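Local coordinates for abietadiene synthase, chloroplastic (PDB 3S9V), which belongs to the plant terpene synthases, largely helical enzymes that combine an N-terminal terpene synthase domain with a metal-binding terpene synthase domain, at residues 584-589 with 600-605; 262-267 with 451-456. All coordinates share one frame; numbering follows the deposited sequence.

In the fold
Interactions 1 and 2 show how one kind of burial can be built from different chemistry in different parts of a fold. Both contacts are buried, yet they share no element: their centres lie about 59 Å apart, on opposite sides of the chain's centre. Interaction 1 joins two consecutive helices of the metal-binding terpene synthase domain and is small, burying 89 Å² through aliphatic groups alone. Interaction 2, with 179 Å² buried, pins a loop of the N-terminal terpene synthase domain to a short strand 184 residues further along the chain, and relies on sulfur and aromatic rings. The first is thus local in sequence and helical, the second long-range and made of loop and a short strand.

Interaction 1 of 2, residues 584-589 with 600-605; sequences NDIAKE and GYIQNV
Ile602 reaches across to Ile586 and Ala587 with a single methyl group, a compact example of how one extended branched side chain can bridge two helices. Its CG1 lies anti to the carbonyl carbon, and the chain then continues fully stretched (chi2 -173°), which carries CD1 outward from helix 599-621 to the surface of helix 570-594. There CD1 touches two neighbouring residues at once. Ile602 CD1 meets Ile586 CG2 at 3.9 Å and, equally close, the CA of Ala587. The methyl group of Ala587 is slightly further off, CB to Ile602 CD1 being 4.2 Å. The tip of the isoleucine therefore packs on the helix backbone as much as on the alanine methyl.

The two isoleucines cross at about a right angle, and Ile586 offers its short branch to Ile602. Ile586 also packs on Phe651 and on Ile647 of helix 641-648, so the same residue links the pair to a third helix. This is plain aliphatic helix-helix packing between consecutive helices joined by a short connection, of the kind that builds the alpha-helical metal-binding domain of terpene synthases.

Interaction 2 of 2, residues 262-267 with 451-456; sequences VPCHYP and TVYMMP
Cys264 and Thr451 mark the closest backbone approach, their CA atoms 6.5 Å apart, between an irregular loop and a segment containing the short strand 452-453. From there the contact is carried by His265 and Tyr453, whose side chains leave the backbone toward the opposite segment. The imidazole advances edge-first on the phenol ring and stands almost perpendicular to it, with planes at 88° and centroids 4.4 Å apart. NE2 of His265 lies over the middle of the Tyr453 ring, 3.3 Å above its plane, while His265 CE1 comes down near the hydroxyl-bearing end, 3.4 Å from Tyr453 CE2.

This is a T-shaped (edge-to-face) stack, and it ties the connection between helices 245-258 and 269-282 to a two-stranded antiparallel hairpin, in which Tyr453 pairs through its backbone with Trp447. The rings of Tyr453 and Trp447 also meet, at about 30°, so aromatic packing continues across the hairpin from one strand to the other.

Cys264 adds a sulfur over the face of the imidazole. With SG set between the backbone N and the carbonyl carbon (chi1 60°), the sulfur sits over the centre of its neighbour's ring, SG being 3.4 Å above the His265 plane, and at the same time makes a sulfur-aromatic contact with Tyr453. That approach is oblique: SG is 4.7 Å from the Tyr453 centroid and 4.0 Å from Tyr453 CD2. Thr451 OG1 is 3.5 Å from Cys264 SG. His265 packs further on Tyr204 and Ser230, and Cys264 on Asp58 of helix 56-62.

Interaction 1 of 2, residues 584-589 with 600-605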
ATOM      1  N   ASN A 584     -29.530  -7.690 -27.461  1.00 33.01           N
ATOM      2  CA  ASN A 584     -30.877  -7.133 -27.447  1.00 34.60           C
ATOM      3  C   ASN A 584     -31.263  -7.128 -25.970  1.00 34.21           C
ATOM      4  O   ASN A 584     -31.993  -6.254 -25.500  1.00 33.42           O
ATOM      5  CB  ASN A 584     -31.863  -8.004 -28.231  1.00 32.41           C
ATOM      6  CG  ASN A 584     -31.946  -7.620 -29.689  1.00 34.85           C
ATOM      7  OD1 ASN A 584     -31.760  -6.452 -30.057  1.00 31.80           O
ATOM      8  ND2 ASN A 584     -32.250  -8.595 -30.532  1.00 33.12           N
ATOM      9  N   ASP A 585     -30.745  -8.123 -25.252  1.00 33.92           N
ATOM     10  CA  ASP A 585     -30.979  -8.280 -23.823  1.00 36.92           C
ATOM     11  C   ASP A 585     -30.312  -7.120 -23.086  1.00 35.89           C
ATOM     12  O   ASP A 585     -30.970  -6.385 -22.350  1.00 39.28           O
ATOM     13  CB  ASP A 585     -30.393  -9.617 -23.353  1.00 45.49           C
ATOM     14  CG  ASP A 585     -30.566  -9.847 -21.860  1.00 66.73           C
ATOM     15  OD1 ASP A 585     -30.139 -10.917 -21.371  1.00 74.20           O
ATOM     16  OD2 ASP A 585     -31.126  -8.965 -21.173  1.00 75.42           O
ATOM     17  N   ILE A 586     -29.004  -6.965 -23.293  1.00 31.97           N
ATOM     18  CA  ILE A 586     -28.230  -5.888 -22.679  1.00 23.79           C
ATOM     19  C   ILE A 586     -28.812  -4.528 -23.071  1.00 23.65           C
ATOM     20  O   ILE A 586     -28.793  -3.586 -22.284  1.00 26.10           O
ATOM     21  CB  ILE A 586     -26.743  -5.985 -23.111  1.00 22.71           C
ATOM     22  CG1 ILE A 586     -26.075  -7.132 -22.359  1.00 20.83           C
ATOM     23  CG2 ILE A 586     -26.010  -4.664 -22.872  1.00 19.90           C
ATOM     24  CD1 ILE A 586     -24.654  -7.414 -22.792  1.00 27.85           C
ATOM     25  N   ALA A 587     -29.353  -4.432 -24.279  1.00 23.65           N
ATOM     26  CA  ALA A 587     -29.940  -3.179 -24.746  1.00 27.82           C
ATOM     27  C   ALA A 587     -31.204  -2.848 -23.950  1.00 28.52           C
ATOM     28  O   ALA A 587     -31.427  -1.704 -23.557  1.00 29.51           O
ATOM     29  CB  ALA A 587     -30.269  -3.277 -26.239  1.00 23.98           C
ATOM     30  N   LYS A 588     -32.027  -3.862 -23.726  1.00 29.64           N
ATOM     31  CA  LYS A 588     -33.276  -3.722 -22.992  1.00 30.07           C
ATOM     32  C   LYS A 588     -33.007  -3.294 -21.548  1.00 28.22           C
ATOM     33  O   LYS A 588     -33.564  -2.303 -21.075  1.00 27.65           O
ATOM     34  CB  LYS A 588     -34.027  -5.058 -23.021  1.00 34.26           C
ATOM     35  CG  LYS A 588     -35.318  -5.104 -22.227  1.00 35.45           C
ATOM     36  CD  LYS A 588     -35.923  -6.498 -22.307  1.00 45.44           C
ATOM     37  CE  LYS A 588     -37.157  -6.634 -21.435  1.00 51.26           C
ATOM     38  NZ  LYS A 588     -37.667  -8.039 -21.446  1.00 58.40           N
ATOM     39  N   GLU A 589     -32.154  -4.042 -20.852  1.00 25.80           N
ATOM     40  CA  GLU A 589     -31.824  -3.707 -19.476  1.00 28.78           C
ATOM     41  C   GLU A 589     -31.119  -2.355 -19.416  1.00 28.79           C
ATOM     42  O   GLU A 589     -31.292  -1.594 -18.463  1.00 30.19           O
ATOM     43  CB  GLU A 589     -30.930  -4.777 -18.867  1.00 35.82           C
ATOM     44  CG  GLU A 589     -31.613  -6.107 -18.652  1.00 48.73           C
ATOM     45  CD  GLU A 589     -30.748  -7.067 -17.855  1.00 63.59           C
ATOM     46  OE1 GLU A 589     -29.666  -7.455 -18.353  1.00 65.04           O
ATOM     47  OE2 GLU A 589     -31.145  -7.422 -16.723  1.00 69.66           O
ATOM     48  N   GLY A 600     -28.650   2.287 -30.254  1.00 22.64           N
ATOM     49  CA  GLY A 600     -27.819   3.034 -31.178  1.00 25.28           C
ATOM     50  C   GLY A 600     -26.405   3.157 -30.634  1.00 25.58           C
ATOM     51  O   GLY A 600     -25.423   3.031 -31.372  1.00 25.78           O
ATOM     52  N   TYR A 601     -26.320   3.401 -29.330  1.00 21.11           N
ATOM     53  CA  TYR A 601     -25.055   3.548 -28.616  1.00 21.67           C
ATOM     54  C   TYR A 601     -24.239   2.257 -28.711  1.00 24.87           C
ATOM     55  O   TYR A 601     -23.054   2.270 -29.071  1.00 24.59           O
ATOM     56  CB  TYR A 601     -25.352   3.884 -27.152  1.00 10.84           C
ATOM     57  CG  TYR A 601     -24.153   3.908 -26.234  1.00 26.95           C
ATOM     58  CD1 TYR A 601     -23.353   5.045 -26.118  1.00 29.42           C
ATOM     59  CD2 TYR A 601     -23.823   2.795 -25.468  1.00 21.96           C
ATOM     60  CE1 TYR A 601     -22.255   5.070 -25.257  1.00 29.34           C
ATOM     61  CE2 TYR A 601     -22.730   2.811 -24.611  1.00 23.68           C
ATOM     62  CZ  TYR A 601     -21.951   3.949 -24.507  1.00 28.39           C
ATOM     63  OH  TYR A 601     -20.870   3.958 -23.653  1.00 32.04           O
ATOM     64  N   ILE A 602     -24.893   1.147 -28.392  1.00 24.38           N
ATOM     65  CA  ILE A 602     -24.271  -0.166 -28.434  1.00 22.32           C
ATOM     66  C   ILE A 602     -23.821  -0.518 -29.850  1.00 22.61           C
ATOM     67  O   ILE A 602     -22.768  -1.142 -30.037  1.00 26.38           O
ATOM     68  CB  ILE A 602     -25.248  -1.238 -27.899  1.00 18.66           C
ATOM     69  CG1 ILE A 602     -25.481  -0.999 -26.406  1.00 20.43           C
ATOM     70  CG2 ILE A 602     -24.693  -2.639 -28.110  1.00 19.80           C
ATOM     71  CD1 ILE A 602     -26.287  -2.083 -25.727  1.00 19.97           C
ATOM     72  N   GLN A 603     -24.602  -0.110 -30.845  1.00 20.82           N
ATOM     73  CA  GLN A 603     -24.263  -0.397 -32.238  1.00 23.19           C
ATOM     74  C   GLN A 603     -23.037   0.396 -32.677  1.00 20.75           C
ATOM     75  O   GLN A 603     -22.183  -0.117 -33.389  1.00 20.16           O
ATOM     76  CB  GLN A 603     -25.427  -0.057 -33.171  1.00 28.92           C
ATOM     77  CG  GLN A 603     -26.698  -0.850 -32.931  1.00 36.84           C
ATOM     78  CD  GLN A 603     -27.812  -0.455 -33.888  1.00 43.66           C
ATOM     79  OE1 GLN A 603     -28.990  -0.649 -33.593  1.00 50.59           O
ATOM     80  NE2 GLN A 603     -27.443   0.089 -35.045  1.00 43.66           N
ATOM     81  N   ASN A 604     -22.961   1.653 -32.250  1.00 18.31           N
ATOM     82  CA  ASN A 604     -21.840   2.502 -32.607  1.00 17.36           C
ATOM     83  C   ASN A 604     -20.569   2.000 -31.917  1.00 19.26           C
ATOM     84  O   ASN A 604     -19.493   1.986 -32.516  1.00 18.14           O
ATOM     85  CB  ASN A 604     -22.136   3.950 -32.206  1.00 21.53           C
ATOM     86  CG  ASN A 604     -21.129   4.926 -32.770  1.00 25.90           C
ATOM     87  OD1 ASN A 604     -20.420   5.601 -32.029  1.00 28.33           O
ATOM     88  ND2 ASN A 604     -21.059   5.004 -34.093  1.00 32.21           N
ATOM     89  N   VAL A 605     -20.689   1.580 -30.659  1.00 17.51           N
ATOM     90  CA  VAL A 605     -19.527   1.062 -29.948  1.00 17.11           C
ATOM     91  C   VAL A 605     -18.958  -0.088 -30.768  1.00 22.14           C
ATOM     92  O   VAL A 605     -17.756  -0.121 -31.049  1.00 24.81           O
ATOM     93  CB  VAL A 605     -19.889   0.532 -28.543  1.00 18.19           C
ATOM     94  CG1 VAL A 605     -18.689  -0.225 -27.932  1.00  9.64           C
ATOM     95  CG2 VAL A 605     -20.301   1.686 -27.646  1.00 15.77           C
TER

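Interaction 2 of 2, residues 262-267 with 451-456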
ATOM      1  N   VAL A 262       3.442   8.240  30.591  1.00 18.78           N
ATOM      2  CA  VAL A 262       3.732   8.740  29.252  1.00 17.66           C
ATOM      3  C   VAL A 262       4.238   7.639  28.323  1.00 18.46           C
ATOM      4  O   VAL A 262       4.704   6.591  28.782  1.00 21.82           O
ATOM      5  CB  VAL A 262       4.813   9.827  29.290  1.00 20.68           C
ATOM      6  CG1 VAL A 262       4.415  10.929  30.247  1.00 23.00           C
ATOM      7  CG2 VAL A 262       6.131   9.216  29.696  1.00 15.98           C
ATOM      8  N   PRO A 263       4.122   7.851  26.997  1.00 16.54           N
ATOM      9  CA  PRO A 263       4.585   6.886  25.980  1.00 16.12           C
ATOM     10  C   PRO A 263       6.068   7.197  25.674  1.00 19.85           C
ATOM     11  O   PRO A 263       6.662   8.063  26.325  1.00 19.14           O
ATOM     12  CB  PRO A 263       3.686   7.185  24.786  1.00 13.42           C
ATOM     13  CG  PRO A 263       3.496   8.689  24.906  1.00 16.14           C
ATOM     14  CD  PRO A 263       3.249   8.878  26.392  1.00 11.21           C
ATOM     15  N   CYS A 264       6.669   6.518  24.701  1.00 17.27           N
ATOM     16  CA  CYS A 264       8.071   6.796  24.394  1.00 22.89           C
ATOM     17  C   CYS A 264       8.239   7.866  23.313  1.00 22.52           C
ATOM     18  O   CYS A 264       9.358   8.188  22.913  1.00 22.26           O
ATOM     19  CB  CYS A 264       8.825   5.514  24.007  1.00 26.16           C
ATOM     20  SG  CYS A 264       8.205   4.633  22.579  1.00 27.94           S
ATOM     21  N   HIS A 265       7.115   8.416  22.858  1.00 18.99           N
ATOM     22  CA  HIS A 265       7.094   9.485  21.858  1.00 17.93           C
ATOM     23  C   HIS A 265       5.653   9.909  21.618  1.00 19.19           C
ATOM     24  O   HIS A 265       4.742   9.078  21.571  1.00 20.46           O
ATOM     25  CB  HIS A 265       7.761   9.040  20.555  1.00 15.91           C
ATOM     26  CG  HIS A 265       7.398   7.652  20.132  1.00 23.24           C
ATOM     27  ND1 HIS A 265       8.231   6.873  19.359  1.00 23.08           N
ATOM     28  CD2 HIS A 265       6.303   6.896  20.387  1.00 20.51           C
ATOM     29  CE1 HIS A 265       7.668   5.694  19.159  1.00 30.24           C
ATOM     30  NE2 HIS A 265       6.498   5.683  19.772  1.00 30.64           N
ATOM     31  N   TYR A 266       5.451  11.213  21.490  1.00 19.30           N
ATOM     32  CA  TYR A 266       4.121  11.767  21.297  1.00 22.00           C
ATOM     33  C   TYR A 266       4.273  13.177  20.738  1.00 21.52           C
ATOM     34  O   TYR A 266       5.295  13.826  20.953  1.00 22.34           O
ATOM     35  CB  TYR A 266       3.386  11.822  22.646  1.00 18.75           C
ATOM     36  CG  TYR A 266       1.899  11.568  22.568  1.00 21.74           C
ATOM     37  CD1 TYR A 266       1.402  10.336  22.133  1.00 17.96           C
ATOM     38  CD2 TYR A 266       0.983  12.566  22.902  1.00 22.36           C
ATOM     39  CE1 TYR A 266       0.022  10.107  22.025  1.00 19.12           C
ATOM     40  CE2 TYR A 266      -0.401  12.346  22.800  1.00 24.57           C
ATOM     41  CZ  TYR A 266      -0.868  11.116  22.360  1.00 22.09           C
ATOM     42  OH  TYR A 266      -2.219  10.901  22.262  1.00 26.37           O
ATOM     43  N   PRO A 267       3.273  13.652  19.974  1.00 24.24           N
ATOM     44  CA  PRO A 267       2.056  12.902  19.638  1.00 18.74           C
ATOM     45  C   PRO A 267       2.301  11.944  18.465  1.00 20.68           C
ATOM     46  O   PRO A 267       3.429  11.834  17.965  1.00 17.85           O
ATOM     47  CB  PRO A 267       1.049  14.008  19.312  1.00 21.38           C
ATOM     48  CG  PRO A 267       1.919  15.086  18.715  1.00 24.19           C
ATOM     49  CD  PRO A 267       3.133  15.082  19.621  1.00 26.25           C
ATOM     50  N   THR A 451      11.437   2.119  23.307  1.00 17.66           N
ATOM     51  CA  THR A 451      10.926   0.953  24.036  1.00 20.36           C
ATOM     52  C   THR A 451       9.950   0.224  23.118  1.00 17.66           C
ATOM     53  O   THR A 451       9.691   0.667  21.996  1.00 17.19           O
ATOM     54  CB  THR A 451      10.118   1.371  25.283  1.00 25.79           C
ATOM     55  OG1 THR A 451       8.910   2.020  24.859  1.00 32.84           O
ATOM     56  CG2 THR A 451      10.923   2.333  26.164  1.00 16.59           C
ATOM     57  N   VAL A 452       9.414  -0.898  23.580  1.00 17.32           N
ATOM     58  CA  VAL A 452       8.432  -1.618  22.779  1.00 16.19           C
ATOM     59  C   VAL A 452       7.095  -0.912  23.001  1.00 19.01           C
ATOM     60  O   VAL A 452       6.695  -0.673  24.143  1.00 19.33           O
ATOM     61  CB  VAL A 452       8.279  -3.092  23.216  1.00 17.27           C
ATOM     62  CG1 VAL A 452       7.062  -3.699  22.538  1.00 11.02           C
ATOM     63  CG2 VAL A 452       9.522  -3.884  22.837  1.00 15.01           C
ATOM     64  N   TYR A 453       6.411  -0.554  21.923  1.00 18.19           N
ATOM     65  CA  TYR A 453       5.127   0.114  22.071  1.00 21.20           C
ATOM     66  C   TYR A 453       4.068  -0.518  21.177  1.00 22.48           C
ATOM     67  O   TYR A 453       4.388  -1.296  20.275  1.00 21.26           O
ATOM     68  CB  TYR A 453       5.267   1.624  21.808  1.00 18.17           C
ATOM     69  CG  TYR A 453       5.645   2.017  20.396  1.00 12.71           C
ATOM     70  CD1 TYR A 453       4.688   2.516  19.522  1.00 15.60           C
ATOM     71  CD2 TYR A 453       6.960   1.924  19.943  1.00 12.64           C
ATOM     72  CE1 TYR A 453       5.026   2.918  18.237  1.00 12.23           C
ATOM     73  CE2 TYR A 453       7.311   2.330  18.646  1.00 10.79           C
ATOM     74  CZ  TYR A 453       6.332   2.830  17.800  1.00 23.76           C
ATOM     75  OH  TYR A 453       6.631   3.264  16.519  1.00 21.29           O
ATOM     76  N   MET A 454       2.805  -0.201  21.445  1.00 22.84           N
ATOM     77  CA  MET A 454       1.703  -0.777  20.688  1.00 21.48           C
ATOM     78  C   MET A 454       0.782   0.293  20.126  1.00 21.70           C
ATOM     79  O   MET A 454       0.531   1.307  20.774  1.00 20.28           O
ATOM     80  CB  MET A 454       0.906  -1.711  21.595  1.00 25.52           C
ATOM     81  CG  MET A 454       1.783  -2.596  22.477  1.00 33.06           C
ATOM     82  SD  MET A 454       0.849  -3.612  23.626  1.00 37.29           S
ATOM     83  CE  MET A 454      -0.325  -2.434  24.263  1.00 37.62           C
ATOM     84  N   MET A 455       0.276   0.066  18.918  1.00 19.09           N
ATOM     85  CA  MET A 455      -0.625   1.021  18.305  1.00 21.94           C
ATOM     86  C   MET A 455      -1.966   0.341  18.032  1.00 20.23           C
ATOM     87  O   MET A 455      -2.190  -0.197  16.949  1.00 19.56           O
ATOM     88  CB  MET A 455      -0.019   1.569  17.011  1.00 26.00           C
ATOM     89  CG  MET A 455      -0.088   3.097  16.893  1.00 34.31           C
ATOM     90  SD  MET A 455       1.045   3.972  17.989  1.00 17.68           S
ATOM     91  CE  MET A 455       2.418   3.433  17.353  1.00 33.95           C
ATOM     92  N   PRO A 456      -2.872   0.358  19.028  1.00 21.96           N
ATOM     93  CA  PRO A 456      -4.219  -0.229  19.005  1.00 26.54           C
ATOM     94  C   PRO A 456      -5.060   0.087  17.766  1.00 25.77           C
ATOM     95  O   PRO A 456      -5.940  -0.694  17.396  1.00 21.27           O
ATOM     96  CB  PRO A 456      -4.857   0.329  20.277  1.00 29.19           C
ATOM     97  CG  PRO A 456      -3.697   0.441  21.203  1.00 28.98           C
ATOM     98  CD  PRO A 456      -2.629   1.027  20.319  1.00 20.18           C
TER